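Local structure of cell division control protein 45 cdc45 putative (Entamoeba histolytica, 6CC2) at residues 34-38 with 181-186; 202-206 with 352-358; 447-452 with 482-486. The protein probably acts in eukaryotic DNA replication as the Cdc45 subunit of the CMG replicative helicase, in a fold related to the DHH phosphoesterases. All blocks are in the same frame, centred on the assembly; numbering follows the deposited sequence.

Contact 1: 34-38 with 181-186; sequences DAIVC and SVGRVA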
# COMPACT_ATOMS: atom_id res chain seq x y z
N ASP A 34 2.63 3.66 4.57
CA ASP A 34 3.38 3.42 5.82
C ASP A 34 4.74 4.11 5.79
O ASP A 34 5.17 4.71 6.79
CB ASP A 34 3.53 1.91 6.02
CG ASP A 34 3.93 1.52 7.43
OD1 ASP A 34 3.73 2.28 8.41
OD2 ASP A 34 4.43 0.38 7.56
N ALA A 35 5.43 4.05 4.66
CA ALA A 35 6.71 4.73 4.55
C ALA A 35 6.56 6.24 4.69
O ALA A 35 7.39 6.88 5.35
CB ALA A 35 7.39 4.39 3.22
N ILE A 36 5.51 6.82 4.12
CA ILE A 36 5.29 8.26 4.28
C ILE A 36 5.04 8.59 5.75
O ILE A 36 5.54 9.59 6.29
CB ILE A 36 4.13 8.76 3.41
CG1 ILE A 36 4.39 8.44 1.92
CG2 ILE A 36 3.94 10.29 3.57
CD1 ILE A 36 3.32 8.97 0.98
N VAL A 37 4.25 7.74 6.42
CA VAL A 37 4.00 7.93 7.86
C VAL A 37 5.32 7.94 8.63
O VAL A 37 5.53 8.77 9.51
CB VAL A 37 3.06 6.83 8.38
CG1 VAL A 37 3.06 6.77 9.90
CG2 VAL A 37 1.65 7.03 7.81
N CYS A 38 6.21 6.99 8.33
CA CYS A 38 7.49 6.93 9.02
C CYS A 38 8.28 8.22 8.80
O CYS A 38 8.74 8.86 9.75
CB CYS A 38 8.26 5.70 8.55
SG CYS A 38 9.88 5.47 9.34
N SER A 181 4.93 -2.27 11.32
CA SER A 181 4.83 -1.07 10.49
C SER A 181 6.03 -0.16 10.71
O SER A 181 6.50 -0.02 11.83
CB SER A 181 3.53 -0.34 10.87
OG SER A 181 3.64 1.05 10.84
N VAL A 182 6.51 0.45 9.62
CA VAL A 182 7.66 1.35 9.75
C VAL A 182 7.26 2.64 10.47
O VAL A 182 8.07 3.25 11.20
CB VAL A 182 8.32 1.64 8.39
CG1 VAL A 182 8.95 0.36 7.84
CG2 VAL A 182 7.30 2.22 7.37
N GLY A 183 6.03 3.09 10.29
CA GLY A 183 5.53 4.19 11.10
C GLY A 183 5.48 3.88 12.57
O GLY A 183 5.73 4.75 13.42
N ARG A 184 5.17 2.63 12.92
CA ARG A 184 5.14 2.22 14.31
C ARG A 184 6.54 2.30 14.93
O ARG A 184 6.69 2.67 16.10
CB ARG A 184 4.58 0.80 14.41
CG ARG A 184 4.72 0.17 15.74
CD ARG A 184 3.84 0.82 16.80
NE ARG A 184 3.78 0.00 18.01
CZ ARG A 184 2.86 -0.93 18.24
NH1 ARG A 184 1.89 -1.15 17.36
NH2 ARG A 184 2.91 -1.63 19.36
N VAL A 185 7.57 1.95 14.16
CA VAL A 185 8.94 2.05 14.67
C VAL A 185 9.30 3.51 14.93
O VAL A 185 9.93 3.83 15.95
CB VAL A 185 9.93 1.40 13.69
CG1 VAL A 185 11.38 1.66 14.15
CG2 VAL A 185 9.68 -0.08 13.57
N ALA A 186 8.91 4.41 14.03
CA ALA A 186 9.19 5.83 14.26
C ALA A 186 8.49 6.32 15.52
O ALA A 186 9.08 7.06 16.33
CB ALA A 186 8.76 6.66 13.05
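The carboxylate of D34 binds the first turn of the helix that starts at V182. Its OD1 accepts from S181 OG at 2.7 Å and from G183 N at 3.1 Å, while OD2 accepts from V182 N at 2.9 Å. Amides at a helix start have no carbonyl partner one turn back, so an acid is well placed there. S181 is itself the N-cap: its OG accepts from R184 N at 3.0 Å and donates its own hydrogen bond to D34 OD1. The backbone amide of D34 donates to the D210 carboxylate, on helix 199-213. The two helix segments run nearly parallel, at 13°, with axes 7.7 Å apart. Such closeness depends on G183: G183 CA lies 4.0 Å from C38 CA and 3.8 Å from V37 CG1, and a CB would clash with that methyl. Nearby, C38 CB packs on V182 CG2 at 3.8 Å, and C38 SG reaches A186 CB at 4.1 Å. A buried acid is thus balanced by helix-start amides and a hydroxyl, the favourable end of the helix dipole.

Contact 2: 202-206 with 352-358; sequences WYAAI and ISAFDAA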
# COMPACT_ATOMS: atom_id res chain seq x y z
N TRP A 202 -2.41 9.15 15.15
CA TRP A 202 -3.18 9.21 13.92
C TRP A 202 -2.36 8.75 12.73
O TRP A 202 -2.79 7.91 11.93
CB TRP A 202 -3.67 10.65 13.71
CG TRP A 202 -4.31 10.97 12.40
CD1 TRP A 202 -3.91 11.94 11.52
CD2 TRP A 202 -5.48 10.37 11.83
NE1 TRP A 202 -4.78 12.01 10.46
CE2 TRP A 202 -5.74 11.04 10.62
CE3 TRP A 202 -6.35 9.36 12.25
CZ2 TRP A 202 -6.83 10.70 9.80
CZ3 TRP A 202 -7.42 9.02 11.44
CH2 TRP A 202 -7.65 9.69 10.23
N TYR A 203 -1.14 9.29 12.60
CA TYR A 203 -0.27 8.87 11.49
C TYR A 203 0.05 7.38 11.61
O TYR A 203 -0.05 6.64 10.64
CB TYR A 203 0.99 9.72 11.50
CG TYR A 203 0.71 11.22 11.39
CD1 TYR A 203 -0.36 11.70 10.67
CD2 TYR A 203 1.53 12.14 12.03
CE1 TYR A 203 -0.63 13.06 10.58
CE2 TYR A 203 1.28 13.50 11.96
CZ TYR A 203 0.19 13.95 11.22
OH TYR A 203 -0.09 15.29 11.13
N ALA A 204 0.41 6.93 12.81
CA ALA A 204 0.73 5.52 12.98
C ALA A 204 -0.48 4.64 12.66
O ALA A 204 -0.33 3.53 12.10
CB ALA A 204 1.21 5.25 14.41
N ALA A 205 -1.68 5.08 13.05
CA ALA A 205 -2.88 4.31 12.70
C ALA A 205 -3.03 4.19 11.19
O ALA A 205 -3.34 3.11 10.67
CB ALA A 205 -4.13 4.97 13.31
N ILE A 206 -2.78 5.29 10.45
CA ILE A 206 -2.85 5.25 8.99
C ILE A 206 -1.85 4.26 8.43
O ILE A 206 -2.15 3.52 7.48
CB ILE A 206 -2.64 6.67 8.41
CG1 ILE A 206 -3.84 7.54 8.81
CG2 ILE A 206 -2.43 6.62 6.89
CD1 ILE A 206 -3.69 8.98 8.51
N ILE A 352 -13.89 10.56 9.30
CA ILE A 352 -12.71 10.07 8.60
C ILE A 352 -11.93 9.15 9.54
O ILE A 352 -11.30 9.62 10.51
CB ILE A 352 -11.83 11.24 8.12
CG1 ILE A 352 -12.61 12.15 7.17
CG2 ILE A 352 -10.60 10.68 7.43
CD1 ILE A 352 -11.83 13.35 6.65
N SER A 353 -11.92 7.86 9.22
CA SER A 353 -11.11 6.89 9.94
C SER A 353 -9.72 6.78 9.30
O SER A 353 -9.47 7.26 8.19
CB SER A 353 -11.78 5.53 9.94
OG SER A 353 -11.58 4.93 8.68
N ALA A 354 -8.83 6.09 10.02
CA ALA A 354 -7.49 5.85 9.48
C ALA A 354 -7.53 4.93 8.28
O ALA A 354 -6.62 4.99 7.45
CB ALA A 354 -6.59 5.30 10.58
N PHE A 355 -8.58 4.09 8.13
CA PHE A 355 -8.74 3.34 6.90
C PHE A 355 -9.12 4.25 5.75
O PHE A 355 -8.57 4.13 4.64
CB PHE A 355 -9.79 2.25 7.05
CG PHE A 355 -9.29 1.00 7.71
CD1 PHE A 355 -8.27 0.27 7.13
CD2 PHE A 355 -9.84 0.55 8.88
CE1 PHE A 355 -7.82 -0.90 7.72
CE2 PHE A 355 -9.40 -0.63 9.46
CZ PHE A 355 -8.39 -1.33 8.88
N ASP A 356 -10.06 5.18 5.99
CA ASP A 356 -10.44 6.12 4.95
C ASP A 356 -9.22 6.91 4.49
O ASP A 356 -9.00 7.11 3.28
CB ASP A 356 -11.50 7.11 5.44
CG ASP A 356 -12.80 6.44 5.86
OD1 ASP A 356 -13.20 5.43 5.27
OD2 ASP A 356 -13.43 6.99 6.83
N ALA A 357 -8.45 7.41 5.46
CA ALA A 357 -7.27 8.20 5.14
C ALA A 357 -6.22 7.38 4.40
O ALA A 357 -5.58 7.89 3.46
CB ALA A 357 -6.69 8.78 6.42
N ALA A 358 -6.00 6.12 4.82
CA ALA A 358 -5.05 5.28 4.09
C ALA A 358 -5.50 5.02 2.65
O ALA A 358 -4.68 5.01 1.72
CB ALA A 358 -4.82 3.99 4.85
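A capping box starts the helix at A354, and the helix carrying W202 packs against this beginning. S353 OG accepts from D356 N at 3.1 Å, and D356 OD2 returns the bond by accepting from S353 N at 3.0 Å; both side chains are short enough to reach the other's amide. Across the interface the contact is apolar. The indole of W202, large and flat, lies obliquely beside the helix start, with CZ3 3.5 Å from A354 N, CH2 3.7 Å from I352 O and CZ2 3.9 Å from A357 CB. A354 CB touches A205 CB at 3.7 Å, and I206 CD1 meets A357 CB at 3.7 Å. Small alanines let the segment axes come within 9.0 Å at a crossing angle of -67°, while I206 fills the space between them; its CG2 lies 4.1 Å from A358 CB. Beyond the pair, F342 and K344 of strand 338-344 touch W202, D356 forms a salt bridge with R263, and helix 33-48 packs against Y203 and I206.

Contact 3: 447-452 with 482-486; sequences ALQLAQ and IVGYS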
# COMPACT_ATOMS: atom_id res chain seq x y z
N ALA A 447 -2.13 0.30 -17.10
CA ALA A 447 -1.97 -1.15 -17.15
C ALA A 447 -1.50 -1.70 -15.81
O ALA A 447 -1.96 -2.75 -15.38
CB ALA A 447 -1.01 -1.55 -18.27
N LEU A 448 -0.58 -0.98 -15.14
CA LEU A 448 -0.08 -1.44 -13.84
C LEU A 448 -1.22 -1.52 -12.83
O LEU A 448 -1.31 -2.47 -12.05
CB LEU A 448 1.00 -0.50 -13.33
CG LEU A 448 2.41 -0.67 -13.92
CD1 LEU A 448 3.23 0.61 -13.75
CD2 LEU A 448 3.09 -1.85 -13.25
N GLN A 449 -2.12 -0.53 -12.85
CA GLN A 449 -3.24 -0.56 -11.91
C GLN A 449 -4.16 -1.72 -12.20
O GLN A 449 -4.68 -2.37 -11.28
CB GLN A 449 -4.01 0.76 -11.96
CG GLN A 449 -3.21 1.94 -11.48
CD GLN A 449 -4.01 3.19 -11.53
OE1 GLN A 449 -4.97 3.36 -10.78
NE2 GLN A 449 -3.64 4.08 -12.42
N LEU A 450 -4.40 -1.99 -13.49
CA LEU A 450 -5.27 -3.11 -13.84
C LEU A 450 -4.63 -4.44 -13.49
O LEU A 450 -5.30 -5.34 -12.98
CB LEU A 450 -5.61 -3.03 -15.34
CG LEU A 450 -6.55 -4.12 -15.85
CD1 LEU A 450 -7.87 -4.09 -15.07
CD2 LEU A 450 -6.83 -3.93 -17.34
N ALA A 451 -3.32 -4.57 -13.73
CA ALA A 451 -2.64 -5.82 -13.37
C ALA A 451 -2.74 -6.09 -11.87
O ALA A 451 -2.95 -7.23 -11.46
CB ALA A 451 -1.18 -5.76 -13.79
N GLN A 452 -2.56 -5.04 -11.05
CA GLN A 452 -2.67 -5.20 -9.60
C GLN A 452 -4.06 -5.64 -9.20
O GLN A 452 -4.23 -6.53 -8.36
CB GLN A 452 -2.31 -3.89 -8.90
CG GLN A 452 -2.48 -3.95 -7.39
CD GLN A 452 -1.86 -2.74 -6.69
OE1 GLN A 452 -1.18 -1.93 -7.32
NE2 GLN A 452 -2.11 -2.62 -5.40
N ILE A 482 3.51 -5.01 -21.72
CA ILE A 482 3.53 -6.17 -20.83
C ILE A 482 3.85 -5.68 -19.42
O ILE A 482 4.91 -5.06 -19.19
CB ILE A 482 4.59 -7.21 -21.26
CG1 ILE A 482 4.51 -7.50 -22.74
CG2 ILE A 482 4.41 -8.48 -20.41
CD1 ILE A 482 3.27 -8.17 -23.15
N VAL A 483 2.97 -5.95 -18.48
CA VAL A 483 3.19 -5.61 -17.08
C VAL A 483 3.23 -6.90 -16.27
O VAL A 483 2.37 -7.77 -16.44
CB VAL A 483 2.09 -4.67 -16.55
CG1 VAL A 483 2.21 -4.53 -15.03
CG2 VAL A 483 2.17 -3.33 -17.24
N GLY A 484 4.21 -7.01 -15.39
CA GLY A 484 4.27 -8.08 -14.42
C GLY A 484 4.15 -7.50 -13.02
O GLY A 484 4.86 -6.55 -12.68
N TYR A 485 3.24 -8.07 -12.23
CA TYR A 485 2.96 -7.56 -10.90
C TYR A 485 2.92 -8.70 -9.89
O TYR A 485 2.30 -9.73 -10.14
CB TYR A 485 1.62 -6.80 -10.84
CG TYR A 485 1.25 -6.39 -9.43
CD1 TYR A 485 1.84 -5.31 -8.82
CD2 TYR A 485 0.31 -7.11 -8.71
CE1 TYR A 485 1.51 -4.94 -7.51
CE2 TYR A 485 -0.03 -6.74 -7.41
CZ TYR A 485 0.58 -5.67 -6.83
OH TYR A 485 0.26 -5.30 -5.55
N SER A 486 3.55 -8.48 -8.75
CA SER A 486 3.57 -9.46 -7.67
C SER A 486 3.00 -8.82 -6.41
O SER A 486 3.56 -7.84 -5.90
CB SER A 486 4.99 -9.96 -7.44
OG SER A 486 5.06 -10.83 -6.34
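Both inward-facing residues of strand 482-485, V483 and Y485, point their CA-to-CB bonds at the helix at 447-452, and both have chi1 in the t well. V483, compact and beta-branched, suits a strand facing small residues: its CG2 lies 3.8 Å from A447 CB and its CG1 3.8 Å from A451 CB. The two alanines, one helical turn apart, hold the segment axes 8.2 Å apart at a crossing angle of -44°. L448 starts out sideways, but its m,t conformation brings CD2 to 3.3 Å from V483 CG1, a tight contact. At the other end Y485 meets Q452. The backbone sets Q452 CB 3.9 Å from the Y485 ring centroid, 11° off the normal, a CH-pi contact; the extended t,t chain then carries CD to 3.5 Å from Y485 OH. Glutamine can thus give its aliphatic part to the ring at the exposed margin. Strands 468-474 and 519-525 flank this strand in the mixed sheet, helix 444-462 covers one face, and helix 494-508 packs against I482 and S486.

From the N terminus, the chain passes through helix 33-48, and contact 1 closes a loop of 142 residues when helix 182-192 returns to it, joining that layer of the parallel-sheet region to the later helices. Helix 199-213 follows directly and opens contact 2, which closes 145 residues later at helix 354-364. Contact 3 spans only 29 residues, bringing strand 479-485 under helix 444-462 in the C-terminal mixed-sheet region. The three loops lie in series, neither nesting nor crossing. Contacts 1 and 2 nevertheless touch, V37 CG1 lying 3.2 Å from Y203 O, and so form one continuous helical core. Contact 3 stands apart, its centre about 26 Å from each of the other two centres.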